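Long-range contacts in gamma-glutamyl-gamma-aminobutyrate hydrolase PuuD (PDB 6VTV), which hydrolyses the gamma-glutamyl linkage of gamma-glutamyl-gamma-aminobutyrate, releasing 4-aminobutanoate and glutamate in the last step of the route from putrescine to 4-aminobutanoate: residues P113-C118 against I239-F244; V126-S131 against S195-V200. One frame throughout, in Å; residues are numbered along the deposited sequence.

Contact 1: P113-C118 against I239-F244; sequences PIFAIC and ILFEGF
F115 meets two phenylalanines of helix 235-254 in two quite different ways, with its CB over one ring and its ring edge against the other. CB sits 3.6 Å from the centroid of the F244 ring, only 11° off the ring normal, a CH-pi contact over the middle of the face. Further out, the F115 ring turns its edge to the face of F241, the two planes standing at 90°. In this T-shaped pair F115 CE2 comes within 3.5 Å of F241 CE1. F115 points at the helix from its CB onward, and CG lies anti to the backbone N, beside the carbonyl carbon. Aliphatic groups border the three-ring cluster, apolar and therefore suited to a buried place. P113 brings CB to 3.9 Å from F244 CE1, while its C and O lie at the edge of that ring; I117 CD1 approaches F241 CZ, and L240 CB lies near F115 CZ. The axes of segments 114-117 and 239-244 pass 9.5 Å apart at 151°, roughly antiparallel. Y70 and the helix 33-42 also pack on F241. The strand leads directly into C118, the predicted nucleophile, at the N-cap of the next helix: the strand-nucleophile-helix turn, or nucleophile elbow, of class I glutamine amidotransferase-like folds.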
loop_
_atom_site.group_PDB
_atom_site.type_symbol
_atom_site.label_atom_id
_atom_site.label_comp_id
_atom_site.label_asym_id
_atom_site.label_seq_id
_atom_site.Cartn_x
_atom_site.Cartn_y
_atom_site.Cartn_z
ATOM N N PRO B 113 -2.287 14.240 13.469
ATOM C CA PRO B 113 -3.479 13.492 13.884
ATOM C C PRO B 113 -3.332 12.000 13.621
ATOM O O PRO B 113 -2.753 11.578 12.618
ATOM C CB PRO B 113 -4.597 14.105 13.032
ATOM C CG PRO B 113 -4.107 15.476 12.705
ATOM C CD PRO B 113 -2.619 15.341 12.548
ATOM N N ILE B 114 -3.858 11.201 14.547
ATOM C CA ILE B 114 -3.827 9.747 14.457
ATOM C C ILE B 114 -5.237 9.215 14.665
ATOM O O ILE B 114 -5.949 9.653 15.575
ATOM C CB ILE B 114 -2.867 9.122 15.494
ATOM C CG1 ILE B 114 -1.482 9.765 15.416
ATOM C CG2 ILE B 114 -2.771 7.615 15.298
ATOM C CD1 ILE B 114 -0.542 9.305 16.510
ATOM N N PHE B 115 -5.639 8.270 13.818
ATOM C CA PHE B 115 -6.878 7.523 14.001
ATOM C C PHE B 115 -6.546 6.041 13.923
ATOM O O PHE B 115 -6.055 5.565 12.895
ATOM C CB PHE B 115 -7.928 7.901 12.954
ATOM C CG PHE B 115 -9.278 7.294 13.208
ATOM C CD1 PHE B 115 -9.780 7.207 14.497
ATOM C CD2 PHE B 115 -10.047 6.813 12.161
ATOM C CE1 PHE B 115 -11.021 6.649 14.739
ATOM C CE2 PHE B 115 -11.292 6.254 12.396
ATOM C CZ PHE B 115 -11.779 6.174 13.687
ATOM N N ALA B 116 -6.811 5.320 15.008
ATOM C CA ALA B 116 -6.409 3.930 15.154
ATOM C C ALA B 116 -7.630 3.048 15.369
ATOM O O ALA B 116 -8.557 3.420 16.095
ATOM C CB ALA B 116 -5.431 3.775 16.318
ATOM N N ILE B 117 -7.625 1.875 14.738
ATOM C CA ILE B 117 -8.760 0.959 14.743
ATOM C C ILE B 117 -8.294 -0.404 15.240
ATOM O O ILE B 117 -7.336 -0.972 14.700
ATOM C CB ILE B 117 -9.396 0.836 13.346
ATOM C CG1 ILE B 117 -10.044 2.160 12.931
ATOM C CG2 ILE B 117 -10.414 -0.302 13.317
ATOM C CD1 ILE B 117 -10.703 2.118 11.567
ATOM N N CYS B 118 -8.979 -0.923 16.265
ATOM C CA CYS B 118 -8.784 -2.273 16.789
ATOM C C CYS B 118 -7.327 -2.518 17.175
ATOM O O CYS B 118 -6.899 -2.117 18.262
ATOM C CB CYS B 118 -9.266 -3.316 15.774
ATOM S SG CYS B 118 -9.288 -5.019 16.394
ATOM N N ILE B 239 -19.120 10.029 11.434
ATOM C CA ILE B 239 -18.683 11.173 12.226
ATOM C C ILE B 239 -17.237 10.996 12.680
ATOM O O ILE B 239 -16.461 11.959 12.713
ATOM C CB ILE B 239 -19.639 11.389 13.413
ATOM C CG1 ILE B 239 -21.029 11.776 12.904
ATOM C CG2 ILE B 239 -19.104 12.461 14.351
ATOM C CD1 ILE B 239 -22.085 11.860 13.984
ATOM N N LEU B 240 -16.848 9.765 13.023
ATOM C CA LEU B 240 -15.484 9.519 13.484
ATOM C C LEU B 240 -14.472 9.808 12.384
ATOM O O LEU B 240 -13.466 10.492 12.612
ATOM C CB LEU B 240 -15.346 8.076 13.969
ATOM C CG LEU B 240 -16.100 7.708 15.244
ATOM C CD1 LEU B 240 -15.936 6.229 15.547
ATOM C CD2 LEU B 240 -15.614 8.554 16.408
ATOM N N PHE B 241 -14.720 9.290 11.180
ATOM C CA PHE B 241 -13.821 9.565 10.067
ATOM C C PHE B 241 -13.897 11.029 9.649
ATOM O O PHE B 241 -12.885 11.617 9.252
ATOM C CB PHE B 241 -14.144 8.642 8.892
ATOM C CG PHE B 241 -13.615 7.243 9.063
ATOM C CD1 PHE B 241 -12.277 6.949 8.838
ATOM C CD2 PHE B 241 -14.461 6.223 9.464
ATOM C CE1 PHE B 241 -11.800 5.659 9.003
ATOM C CE2 PHE B 241 -13.991 4.935 9.632
ATOM C CZ PHE B 241 -12.659 4.651 9.403
ATOM N N GLU B 242 -15.082 11.636 9.731
ATOM C CA GLU B 242 -15.191 13.059 9.427
ATOM C C GLU B 242 -14.371 13.891 10.405
ATOM O O GLU B 242 -13.693 14.846 10.002
ATOM C CB GLU B 242 -16.661 13.488 9.432
ATOM C CG GLU B 242 -17.379 13.314 8.087
ATOM C CD GLU B 242 -18.886 13.386 8.255
ATOM O OE1 GLU B 242 -19.641 13.102 7.295
ATOM O OE2 GLU B 242 -19.312 13.726 9.376
ATOM N N GLY B 243 -14.396 13.518 11.687
ATOM C CA GLY B 243 -13.621 14.250 12.674
ATOM C C GLY B 243 -12.123 14.078 12.499
ATOM O O GLY B 243 -11.350 15.010 12.740
ATOM N N PHE B 244 -11.693 12.884 12.082
ATOM C CA PHE B 244 -10.278 12.655 11.801
ATOM C C PHE B 244 -9.794 13.544 10.659
ATOM O O PHE B 244 -8.759 14.212 10.770
ATOM C CB PHE B 244 -10.053 11.177 11.476
ATOM C CG PHE B 244 -8.656 10.858 11.031
ATOM C CD1 PHE B 244 -7.564 11.344 11.730
ATOM C CD2 PHE B 244 -8.435 10.069 9.916
ATOM C CE1 PHE B 244 -6.279 11.051 11.325
ATOM C CE2 PHE B 244 -7.152 9.771 9.504
ATOM C CZ PHE B 244 -6.071 10.264 10.210
#

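Contact 2: V126-S131 against S195-V200; sequences VATGGS and SPRLRV
T128 presents different atoms to R197 and L198. Its CG2 lies over the centre of one face of the R197 guanidinium, 3.8 Å from CZ, so a methyl group covers the flat cation while NH1 uses the edge of the group to bond water 3. The arginine chain is bent at chi3 (66°), which turns NE toward that methyl. Water 3, in the guanidinium plane, also donates to T128 O at 2.8 Å. L198 crosses T128 at about a right angle, its CD1 3.3 Å from OG1. That hydroxyl bonds chiefly to L124 O in the preceding helical turn and also accepts from water 2, which in turn accepts from S195 N at 2.9 Å. S195 OG lies 3.0 Å from T128 O. G129, with phi 107°, is the C-prime residue of a Schellman motif; glycine readily adopts this positive phi, at which a beta carbon would collide with the carbonyl oxygen of T128. The contact thus sets the C-terminal end of helix 119-127 against the turn entering strand 198-203, with L108 of helix 94-109 touching both T128 and R197, and V212 and V214 of strand 209-214 packing on L198.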
loop_
_atom_site.group_PDB
_atom_site.type_symbol
_atom_site.label_atom_id
_atom_site.label_comp_id
_atom_site.label_asym_id
_atom_site.label_seq_id
_atom_site.Cartn_x
_atom_site.Cartn_y
_atom_site.Cartn_z
ATOM N N VAL B 126 0.015 0.368 23.815
ATOM C CA VAL B 126 1.347 -0.160 24.088
ATOM C C VAL B 126 2.411 0.901 23.828
ATOM O O VAL B 126 3.396 1.002 24.569
ATOM C CB VAL B 126 1.594 -1.435 23.260
ATOM C CG1 VAL B 126 3.044 -1.882 23.376
ATOM C CG2 VAL B 126 0.660 -2.544 23.716
ATOM N N ALA B 127 2.227 1.720 22.788
ATOM C CA ALA B 127 3.251 2.698 22.432
ATOM C C ALA B 127 3.425 3.759 23.510
ATOM O O ALA B 127 4.522 4.308 23.667
ATOM C CB ALA B 127 2.915 3.358 21.095
ATOM N N THR B 128 2.369 4.060 24.263
ATOM C CA THR B 128 2.414 5.098 25.281
ATOM C C THR B 128 2.658 4.544 26.680
ATOM O O THR B 128 2.528 5.286 27.659
ATOM C CB THR B 128 1.122 5.916 25.253
ATOM O OG1 THR B 128 -0.007 5.031 25.245
ATOM C CG2 THR B 128 1.083 6.791 24.009
ATOM N N GLY B 129 3.011 3.267 26.798
ATOM C CA GLY B 129 3.394 2.686 28.067
ATOM C C GLY B 129 2.386 1.754 28.706
ATOM O O GLY B 129 2.597 1.340 29.851
ATOM N N GLY B 130 1.303 1.409 28.013
ATOM C CA GLY B 130 0.282 0.541 28.560
ATOM C C GLY B 130 0.547 -0.923 28.271
ATOM O O GLY B 130 1.611 -1.319 27.787
ATOM N N SER B 131 -0.455 -1.744 28.581
ATOM C CA SER B 131 -0.373 -3.184 28.394
ATOM C C SER B 131 -1.715 -3.698 27.895
ATOM O O SER B 131 -2.715 -2.973 27.874
ATOM C CB SER B 131 0.030 -3.897 29.689
ATOM O OG SER B 131 -0.925 -3.667 30.710
ATOM N N SER B 195 -1.972 3.963 30.060
ATOM C CA SER B 195 -1.026 4.919 30.611
ATOM C C SER B 195 -1.736 6.211 31.014
ATOM O O SER B 195 -2.782 6.558 30.455
ATOM C CB SER B 195 0.065 5.228 29.588
ATOM O OG SER B 195 1.032 6.121 30.108
ATOM N N PRO B 196 -1.192 6.944 31.991
ATOM C CA PRO B 196 -1.722 8.284 32.286
ATOM C C PRO B 196 -1.563 9.265 31.136
ATOM O O PRO B 196 -2.209 10.321 31.157
ATOM C CB PRO B 196 -0.913 8.725 33.515
ATOM C CG PRO B 196 0.312 7.865 33.498
ATOM C CD PRO B 196 -0.132 6.551 32.935
ATOM N N ARG B 197 -0.725 8.957 30.142
ATOM C CA ARG B 197 -0.656 9.778 28.940
ATOM C C ARG B 197 -1.945 9.721 28.135
ATOM O O ARG B 197 -2.220 10.640 27.356
ATOM C CB ARG B 197 0.515 9.336 28.059
ATOM C CG ARG B 197 1.890 9.567 28.662
ATOM C CD ARG B 197 2.971 8.915 27.812
ATOM N NE ARG B 197 3.087 9.540 26.498
ATOM C CZ ARG B 197 3.789 9.035 25.489
ATOM N NH1 ARG B 197 4.439 7.889 25.638
ATOM N NH2 ARG B 197 3.838 9.675 24.328
ATOM N N LEU B 198 -2.735 8.666 28.306
ATOM C CA LEU B 198 -3.966 8.456 27.562
ATOM C C LEU B 198 -5.175 8.733 28.444
ATOM O O LEU B 198 -5.135 8.541 29.662
ATOM C CB LEU B 198 -4.050 7.020 27.031
ATOM C CG LEU B 198 -3.587 6.724 25.605
ATOM C CD1 LEU B 198 -2.278 7.429 25.305
ATOM C CD2 LEU B 198 -3.453 5.222 25.389
ATOM N N ARG B 199 -6.252 9.185 27.812
ATOM C CA ARG B 199 -7.533 9.404 28.468
ATOM C C ARG B 199 -8.541 8.389 27.943
ATOM O O ARG B 199 -8.594 8.125 26.737
ATOM C CB ARG B 199 -8.026 10.834 28.219
ATOM C CG ARG B 199 -9.526 11.027 28.336
ATOM C CD ARG B 199 -10.008 12.161 27.436
ATOM N NE ARG B 199 -9.248 13.394 27.629
ATOM C CZ ARG B 199 -8.438 13.928 26.718
ATOM N NH1 ARG B 199 -8.277 13.338 25.540
ATOM N NH2 ARG B 199 -7.789 15.054 26.983
ATOM N N VAL B 200 -9.328 7.809 28.848
ATOM C CA VAL B 200 -10.312 6.814 28.443
ATOM C C VAL B 200 -11.489 7.516 27.783
ATOM O O VAL B 200 -12.052 8.474 28.331
ATOM C CB VAL B 200 -10.757 5.972 29.648
ATOM C CG1 VAL B 200 -11.901 5.050 29.259
ATOM C CG2 VAL B 200 -9.583 5.170 30.190
HETATM O O HOH W 1 6.927 6.302 23.997
HETATM O O HOH W 2 -1.252 3.403 27.289
HETATM O O HOH W 3 5.096 6.424 28.073
#

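Overall arrangement
Contact 2 is nested along the chain inside the loop closed by contact 1: strand 114-117 and helix 119-127 come first, strand 198-203 follows, and helix 235-254 closes the order. Their centres lie 18 Å apart and their nearest atoms about 8 Å, so they do not touch. Both reach the large mixed sheet, in which strand 114-117 pairs with 220-223 and strand 198-203 connects to it through 209-214. Contact 1 is buried beside the predicted catalytic residues H226 and E228, whereas contact 2 is partly exposed. Together they pack both ends of one strand-helix unit, the strand by helix 235-254 and the helix end by turn 195-198, with the predicted nucleophile C118 between them.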